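Local coordinates for uncharacterized protein (Danio rerio, PDB 4LD1) that probably binds tubulin at microtubule ends and, through the G-box domain that this chain represents, is suggested to contribute to centriole elongation and architecture, at residues T64-Y69 with E74-P79; G135-H140 with R146-D151. All coordinates share one frame; numbering follows the deposited sequence.

Contact 1: T64-Y69 with E74-P79; sequences TTHITY and EVLQFP
T65 and I67 pair with Q77 and V75 across the antiparallel strands 64-68 and 74-77, whose short axes approach to 4.7 Å with N-to-C directions 170° apart. Both are hydrogen-bonded pairs: T65 N gives to Q77 O at 3.0 Å and I67 N to V75 O at 2.8 Å, each matched by a return bond between the same two residues. H66 opposite L76 and T68 opposite E74 are the non-hydrogen-bonded pairs of this ladder.

The apolar contacts on the face of T65, I67, V75 and Q77 centre on V75. I67 CB lies 4.1 Å from V75 CB, and the tyrosine ring comes in by its edge, Y69 CE1 standing 4.1 Å from V75 CG2. A water sits 2.8 Å from T65 OG1 and makes a weak second bond to Q77 O.

The other face holds a diagonal pairing. In H66, CG stands anti to the backbone N (chi1 -175°), which swings the imidazole along the strand, past V75 O at its edge and beneath T68 CG2, 3.6 Å above one ring face and offset toward the rim. E74 sends an extended chain across to it, with carboxylate and ring planes 55° apart, and H66 NE2 donates to E74 OE1. At 2.5 Å the H66 NE2 to E74 OE1 separation is very short, and H66 has two conformers, so its exact geometry is doubtful.

The outer backbone edges continue the pattern: H66 bonds to Y57 and T68 to V55, while E74 bonds to H86 and L76 to E84. Chemically both faces are mixed: I67, V75 and Y69 adjoin T65 and Q77, and L76 runs beside the polar H66-E74 pair. The four cross-strand backbone bonds are the secure part of the hairpin; if the H66-E74 pairing is as modelled, the carboxylate could favour a protonated imidazole.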
loop_
_atom_site.group_PDB
_atom_site.type_symbol
_atom_site.label_atom_id
_atom_site.label_comp_id
_atom_site.label_asym_id
_atom_site.label_seq_id
_atom_site.Cartn_x
_atom_site.Cartn_y
_atom_site.Cartn_z
ATOM N N THR A 64 13.618 -8.265 -0.192
ATOM C CA THR A 64 12.771 -7.085 -0.033
ATOM C C THR A 64 13.529 -5.805 -0.369
ATOM O O THR A 64 14.702 -5.659 -0.024
ATOM C CB THR A 64 12.252 -6.996 1.411
ATOM O OG1 THR A 64 11.530 -8.193 1.733
ATOM C CG2 THR A 64 11.350 -5.775 1.608
ATOM N N THR A 65 12.864 -4.879 -1.050
ATOM C CA THR A 65 13.447 -3.589 -1.378
ATOM C C THR A 65 12.722 -2.505 -0.572
ATOM O O THR A 65 11.486 -2.499 -0.478
ATOM C CB THR A 65 13.299 -3.291 -2.865
ATOM O OG1 THR A 65 13.880 -4.355 -3.616
ATOM C CG2 THR A 65 13.929 -1.970 -3.231
ATOM N N HIS A 66 13.483 -1.568 -0.030
ATOM C CA HIS A 66 12.980 -0.460 0.756
ATOM C C HIS A 66 13.596 0.802 0.168
ATOM O O HIS A 66 14.834 0.923 0.085
ATOM C CB HIS A 66 13.382 -0.654 2.220
ATOM C CG HIS A 66 12.833 0.371 3.166
ATOM N ND1 HIS A 66 13.474 0.703 4.344
ATOM C CD2 HIS A 66 11.708 1.120 3.133
ATOM C CE1 HIS A 66 12.769 1.613 4.989
ATOM N NE2 HIS A 66 11.691 1.883 4.277
ATOM N N ILE A 67 12.735 1.724 -0.262
ATOM C CA ILE A 67 13.165 2.992 -0.818
ATOM C C ILE A 67 12.733 4.086 0.129
ATOM O O ILE A 67 11.534 4.217 0.440
ATOM C CB ILE A 67 12.572 3.293 -2.194
ATOM C CG1 ILE A 67 12.725 2.097 -3.132
ATOM C CG2 ILE A 67 13.244 4.533 -2.772
ATOM C CD1 ILE A 67 12.062 2.292 -4.458
ATOM N N THR A 68 13.684 4.886 0.582
ATOM C CA THR A 68 13.387 6.019 1.442
ATOM C C THR A 68 13.621 7.311 0.681
ATOM O O THR A 68 14.627 7.448 -0.031
ATOM C CB THR A 68 14.262 6.003 2.724
ATOM O OG1 THR A 68 15.639 6.195 2.381
ATOM C CG2 THR A 68 14.099 4.694 3.468
ATOM N N TYR A 69 12.711 8.260 0.847
ATOM C CA TYR A 69 12.770 9.552 0.176
ATOM C C TYR A 69 13.025 10.652 1.195
ATOM O O TYR A 69 12.697 10.502 2.376
ATOM C CB TYR A 69 11.454 9.823 -0.561
ATOM C CG TYR A 69 11.268 8.938 -1.756
ATOM C CD1 TYR A 69 10.703 7.673 -1.631
ATOM C CD2 TYR A 69 11.688 9.353 -3.014
ATOM C CE1 TYR A 69 10.573 6.841 -2.737
ATOM C CE2 TYR A 69 11.541 8.552 -4.112
ATOM C CZ TYR A 69 10.999 7.295 -3.974
ATOM O OH TYR A 69 10.895 6.502 -5.094
ATOM N N GLU A 74 8.266 6.332 2.206
ATOM C CA GLU A 74 8.911 5.049 2.053
ATOM C C GLU A 74 8.078 4.108 1.199
ATOM O O GLU A 74 6.864 4.037 1.298
ATOM C CB GLU A 74 9.211 4.421 3.409
ATOM C CG GLU A 74 9.988 5.337 4.339
ATOM C CD GLU A 74 10.433 4.659 5.625
ATOM O OE1 GLU A 74 10.360 3.414 5.711
ATOM O OE2 GLU A 74 10.858 5.380 6.555
ATOM N N VAL A 75 8.764 3.369 0.356
ATOM C CA VAL A 75 8.237 2.327 -0.489
ATOM C C VAL A 75 8.896 0.990 -0.162
ATOM O O VAL A 75 10.107 0.902 -0.035
ATOM C CB VAL A 75 8.485 2.643 -1.966
ATOM C CG1 VAL A 75 8.056 1.465 -2.859
ATOM C CG2 VAL A 75 7.760 3.913 -2.341
ATOM N N LEU A 76 8.072 -0.035 -0.017
ATOM C CA LEU A 76 8.495 -1.393 0.247
ATOM C C LEU A 76 8.005 -2.282 -0.870
ATOM O O LEU A 76 6.858 -2.179 -1.296
ATOM C CB LEU A 76 7.922 -1.904 1.565
ATOM C CG LEU A 76 8.373 -1.240 2.855
ATOM C CD1 LEU A 76 7.610 -1.802 4.035
ATOM C CD2 LEU A 76 9.845 -1.459 3.045
ATOM N N GLN A 77 8.856 -3.163 -1.353
ATOM C CA GLN A 77 8.469 -4.182 -2.317
ATOM C C GLN A 77 8.884 -5.551 -1.814
ATOM O O GLN A 77 10.036 -5.734 -1.423
ATOM C CB GLN A 77 9.091 -3.933 -3.677
ATOM C CG GLN A 77 8.804 -2.585 -4.239
ATOM C CD GLN A 77 9.430 -2.413 -5.604
ATOM O OE1 GLN A 77 10.309 -3.181 -5.993
ATOM N NE2 GLN A 77 8.977 -1.416 -6.341
ATOM N N PHE A 78 7.946 -6.497 -1.846
ATOM C CA PHE A 78 8.127 -7.838 -1.301
ATOM C C PHE A 78 8.166 -8.847 -2.437
ATOM O O PHE A 78 7.630 -8.577 -3.514
ATOM C CB PHE A 78 6.980 -8.168 -0.345
ATOM C CG PHE A 78 6.931 -7.273 0.846
ATOM C CD1 PHE A 78 7.740 -7.519 1.945
ATOM C CD2 PHE A 78 6.110 -6.160 0.855
ATOM C CE1 PHE A 78 7.705 -6.677 3.044
ATOM C CE2 PHE A 78 6.070 -5.325 1.945
ATOM C CZ PHE A 78 6.877 -5.576 3.036
ATOM N N PRO A 79 8.781 -10.018 -2.200
ATOM C CA PRO A 79 8.994 -10.998 -3.279
ATOM C C PRO A 79 7.742 -11.692 -3.804
ATOM O O PRO A 79 7.821 -12.338 -4.846
ATOM C CB PRO A 79 9.958 -12.016 -2.647
ATOM C CG PRO A 79 9.777 -11.844 -1.172
ATOM C CD PRO A 79 9.487 -10.407 -0.964
HETATM O O HOH W 1 12.193 -6.508 -3.999
#

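Contact 2: G135-H140 with R146-D151; sequences GQREIH and RREYPD
E148 lies alongside R137, the two side chains pointing the same way, but its carboxylate grips the arginine's backbone: R137 N donates to E148 OE1 at 2.9 Å. The donor meets the anti side of the oxygen, 29° out of the carboxylate plane. R137 CB is beside the same oxygen, 3.4 Å from E148 OE1. In a regular hydrogen-bonded pair R137 N would turn to the carbonyl of E148, so the side chain takes over a rung of the ladder; the other rung survives, with E148 N 3.0 Å from R137 O.

Q136 reaches over the same residue from the loop. Its chain bends at chi2 (-62°), bringing Q136 NE2 to 3.3 Å from E148 CB. A water accepts a hydrogen bond from Q136 NE2 at 2.7 Å and donates one to Y149 O, bridging the segments just past the last strand residue.

On the face of E138 and R147 the two extended chains cross, carboxylate and guanidinium 83° apart and therefore nearly perpendicular. Their salt bridge is long, E138 OE2 to R147 NH1 being 3.8 Å. The glutamate's other oxygen is engaged within its own strand: H140 NE2 donates to E138 OE1 at 2.6 Å from above the carboxylate plane. OE1 of this buried carboxylate thus has the firm partner, while OE2 has long ion pairs, with R147 and, weakly, K145. On the other face, I139 and R146, a hydrogen-bonded pair, lie side by side, with I139 CG2 against R146 CB.

The polar ends of R137 and R146 lead outward, R137 NE to Q131 and R146 NE to T156. The hairpin is thus stitched into its surroundings on both sides: E138 and H140 bond through their backbones to strand 128-131, and R147 to K155 in strand 154-158.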
loop_
_atom_site.group_PDB
_atom_site.type_symbol
_atom_site.label_atom_id
_atom_site.label_comp_id
_atom_site.label_asym_id
_atom_site.label_seq_id
_atom_site.Cartn_x
_atom_site.Cartn_y
_atom_site.Cartn_z
ATOM N N GLY A 135 -22.529 -0.863 -8.102
ATOM C CA GLY A 135 -22.699 0.511 -7.661
ATOM C C GLY A 135 -23.638 0.691 -6.479
ATOM O O GLY A 135 -23.685 1.772 -5.888
ATOM N N GLN A 136 -24.363 -0.365 -6.109
ATOM C CA GLN A 136 -25.257 -0.302 -4.949
ATOM C C GLN A 136 -24.414 -0.349 -3.686
ATOM O O GLN A 136 -23.336 -0.965 -3.665
ATOM C CB GLN A 136 -26.246 -1.468 -4.943
ATOM C CG GLN A 136 -27.058 -1.605 -6.216
ATOM C CD GLN A 136 -27.954 -0.405 -6.501
ATOM O OE1 GLN A 136 -28.172 -0.042 -7.658
ATOM N NE2 GLN A 136 -28.487 0.198 -5.461
ATOM N N ARG A 137 -24.892 0.309 -2.642
ATOM C CA ARG A 137 -24.187 0.336 -1.379
ATOM C C ARG A 137 -24.917 -0.395 -0.279
ATOM O O ARG A 137 -26.143 -0.470 -0.248
ATOM C CB ARG A 137 -23.970 1.776 -0.939
ATOM C CG ARG A 137 -23.030 2.493 -1.861
ATOM C CD ARG A 137 -22.898 3.938 -1.508
ATOM N NE ARG A 137 -21.845 4.556 -2.298
ATOM C CZ ARG A 137 -21.391 5.785 -2.093
ATOM N NH1 ARG A 137 -21.899 6.528 -1.116
ATOM N NH2 ARG A 137 -20.425 6.269 -2.865
ATOM N N GLU A 138 -24.130 -0.866 0.669
ATOM C CA GLU A 138 -24.639 -1.530 1.840
ATOM C C GLU A 138 -23.838 -1.016 3.007
ATOM O O GLU A 138 -22.617 -0.891 2.930
ATOM C CB GLU A 138 -24.482 -3.042 1.725
ATOM C CG GLU A 138 -24.845 -3.806 2.997
ATOM C CD GLU A 138 -24.781 -5.321 2.809
ATOM O OE1 GLU A 138 -23.702 -5.917 3.017
ATOM O OE2 GLU A 138 -25.807 -5.920 2.444
ATOM N N ILE A 139 -24.514 -0.676 4.081
ATOM C CA ILE A 139 -23.864 -0.254 5.300
ATOM C C ILE A 139 -24.194 -1.172 6.451
ATOM O O ILE A 139 -25.332 -1.642 6.580
ATOM C CB ILE A 139 -24.183 1.214 5.683
ATOM C CG1 ILE A 139 -23.370 1.619 6.917
ATOM C CG2 ILE A 139 -25.657 1.402 5.952
ATOM C CD1 ILE A 139 -23.351 3.106 7.187
ATOM N N HIS A 140 -23.187 -1.422 7.283
ATOM C CA HIS A 140 -23.357 -2.194 8.501
ATOM C C HIS A 140 -23.038 -1.259 9.652
ATOM O O HIS A 140 -21.914 -0.772 9.746
ATOM C CB HIS A 140 -22.403 -3.375 8.501
ATOM C CG HIS A 140 -22.571 -4.277 7.324
ATOM N ND1 HIS A 140 -22.944 -5.597 7.447
ATOM C CD2 HIS A 140 -22.418 -4.055 5.997
ATOM C CE1 HIS A 140 -23.017 -6.147 6.249
ATOM N NE2 HIS A 140 -22.695 -5.233 5.354
ATOM N N ARG A 146 -28.087 -2.015 6.179
ATOM C CA ARG A 146 -28.967 -1.376 5.218
ATOM C C ARG A 146 -28.416 -1.487 3.833
ATOM O O ARG A 146 -27.217 -1.262 3.640
ATOM C CB ARG A 146 -29.162 0.089 5.592
ATOM C CG ARG A 146 -29.909 0.915 4.580
ATOM C CD ARG A 146 -30.160 2.275 5.145
ATOM N NE ARG A 146 -31.133 2.206 6.225
ATOM C CZ ARG A 146 -31.366 3.179 7.099
ATOM N NH1 ARG A 146 -30.659 4.298 7.054
ATOM N NH2 ARG A 146 -32.296 3.018 8.035
ATOM N N ARG A 147 -29.242 -1.826 2.869
ATOM C CA ARG A 147 -28.806 -1.993 1.493
ATOM C C ARG A 147 -29.763 -1.344 0.502
ATOM O O ARG A 147 -30.994 -1.422 0.658
ATOM C CB ARG A 147 -28.670 -3.481 1.184
ATOM C CG ARG A 147 -28.201 -3.799 -0.213
ATOM C CD ARG A 147 -27.855 -5.269 -0.312
ATOM N NE ARG A 147 -27.374 -5.659 -1.631
ATOM C CZ ARG A 147 -26.696 -6.773 -1.871
ATOM N NH1 ARG A 147 -26.428 -7.609 -0.881
ATOM N NH2 ARG A 147 -26.286 -7.058 -3.101
ATOM N N GLU A 148 -29.167 -0.688 -0.497
ATOM C CA GLU A 148 -29.857 -0.148 -1.663
ATOM C C GLU A 148 -30.006 -1.201 -2.742
ATOM O O GLU A 148 -29.089 -2.007 -2.953
ATOM C CB GLU A 148 -29.020 0.973 -2.282
ATOM C CG GLU A 148 -28.557 2.024 -1.339
ATOM C CD GLU A 148 -27.609 3.023 -1.989
ATOM O OE1 GLU A 148 -26.677 2.644 -2.776
ATOM O OE2 GLU A 148 -27.792 4.213 -1.695
ATOM N N TYR A 149 -31.130 -1.156 -3.456
ATOM C CA TYR A 149 -31.400 -2.089 -4.532
ATOM C C TYR A 149 -31.680 -1.313 -5.813
ATOM O O TYR A 149 -32.138 -0.158 -5.761
ATOM C CB TYR A 149 -32.608 -2.947 -4.150
ATOM C CG TYR A 149 -32.275 -3.894 -3.034
ATOM C CD1 TYR A 149 -32.307 -3.475 -1.717
ATOM C CD2 TYR A 149 -31.883 -5.193 -3.298
ATOM C CE1 TYR A 149 -31.985 -4.327 -0.695
ATOM C CE2 TYR A 149 -31.560 -6.061 -2.272
ATOM C CZ TYR A 149 -31.614 -5.617 -0.975
ATOM O OH TYR A 149 -31.292 -6.463 0.060
ATOM N N PRO A 150 -31.438 -1.940 -6.972
ATOM C CA PRO A 150 -31.585 -1.198 -8.231
ATOM C C PRO A 150 -33.023 -0.845 -8.592
ATOM O O PRO A 150 -33.220 0.018 -9.453
ATOM C CB PRO A 150 -30.959 -2.141 -9.269
ATOM C CG PRO A 150 -31.105 -3.506 -8.672
ATOM C CD PRO A 150 -30.924 -3.305 -7.192
ATOM N N ASP A 151 -34.003 -1.474 -7.949
ATOM C CA ASP A 151 -35.401 -1.129 -8.165
ATOM C C ASP A 151 -35.791 0.113 -7.359
ATOM O O ASP A 151 -36.950 0.522 -7.374
ATOM C CB ASP A 151 -36.327 -2.320 -7.854
ATOM C CG ASP A 151 -36.388 -2.676 -6.366
ATOM O OD1 ASP A 151 -35.666 -2.069 -5.549
ATOM O OD2 ASP A 151 -37.176 -3.587 -6.015
HETATM O O HOH W 2 -30.167 2.288 -5.501
#

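From the N terminus, contact 1 comes first: strand 64-68 turns back through a five-residue connection into strand 74-77 and closes one beta hairpin. Six further strands, from 83-86 to 128-131, follow before contact 2 closes the hairpin of strands 137-140 and 144-148. The two are in series, neither nested nor crossed, with nearest atoms about 28 Å apart and no touch. Because each strand pairs antiparallel with those next to it in sequence, the domain is an extended beta meander. Contact 1 lies nearer the middle of the chain and contact 2 toward its C-terminal end; each ties together neighbouring strands rather than distant parts of the fold.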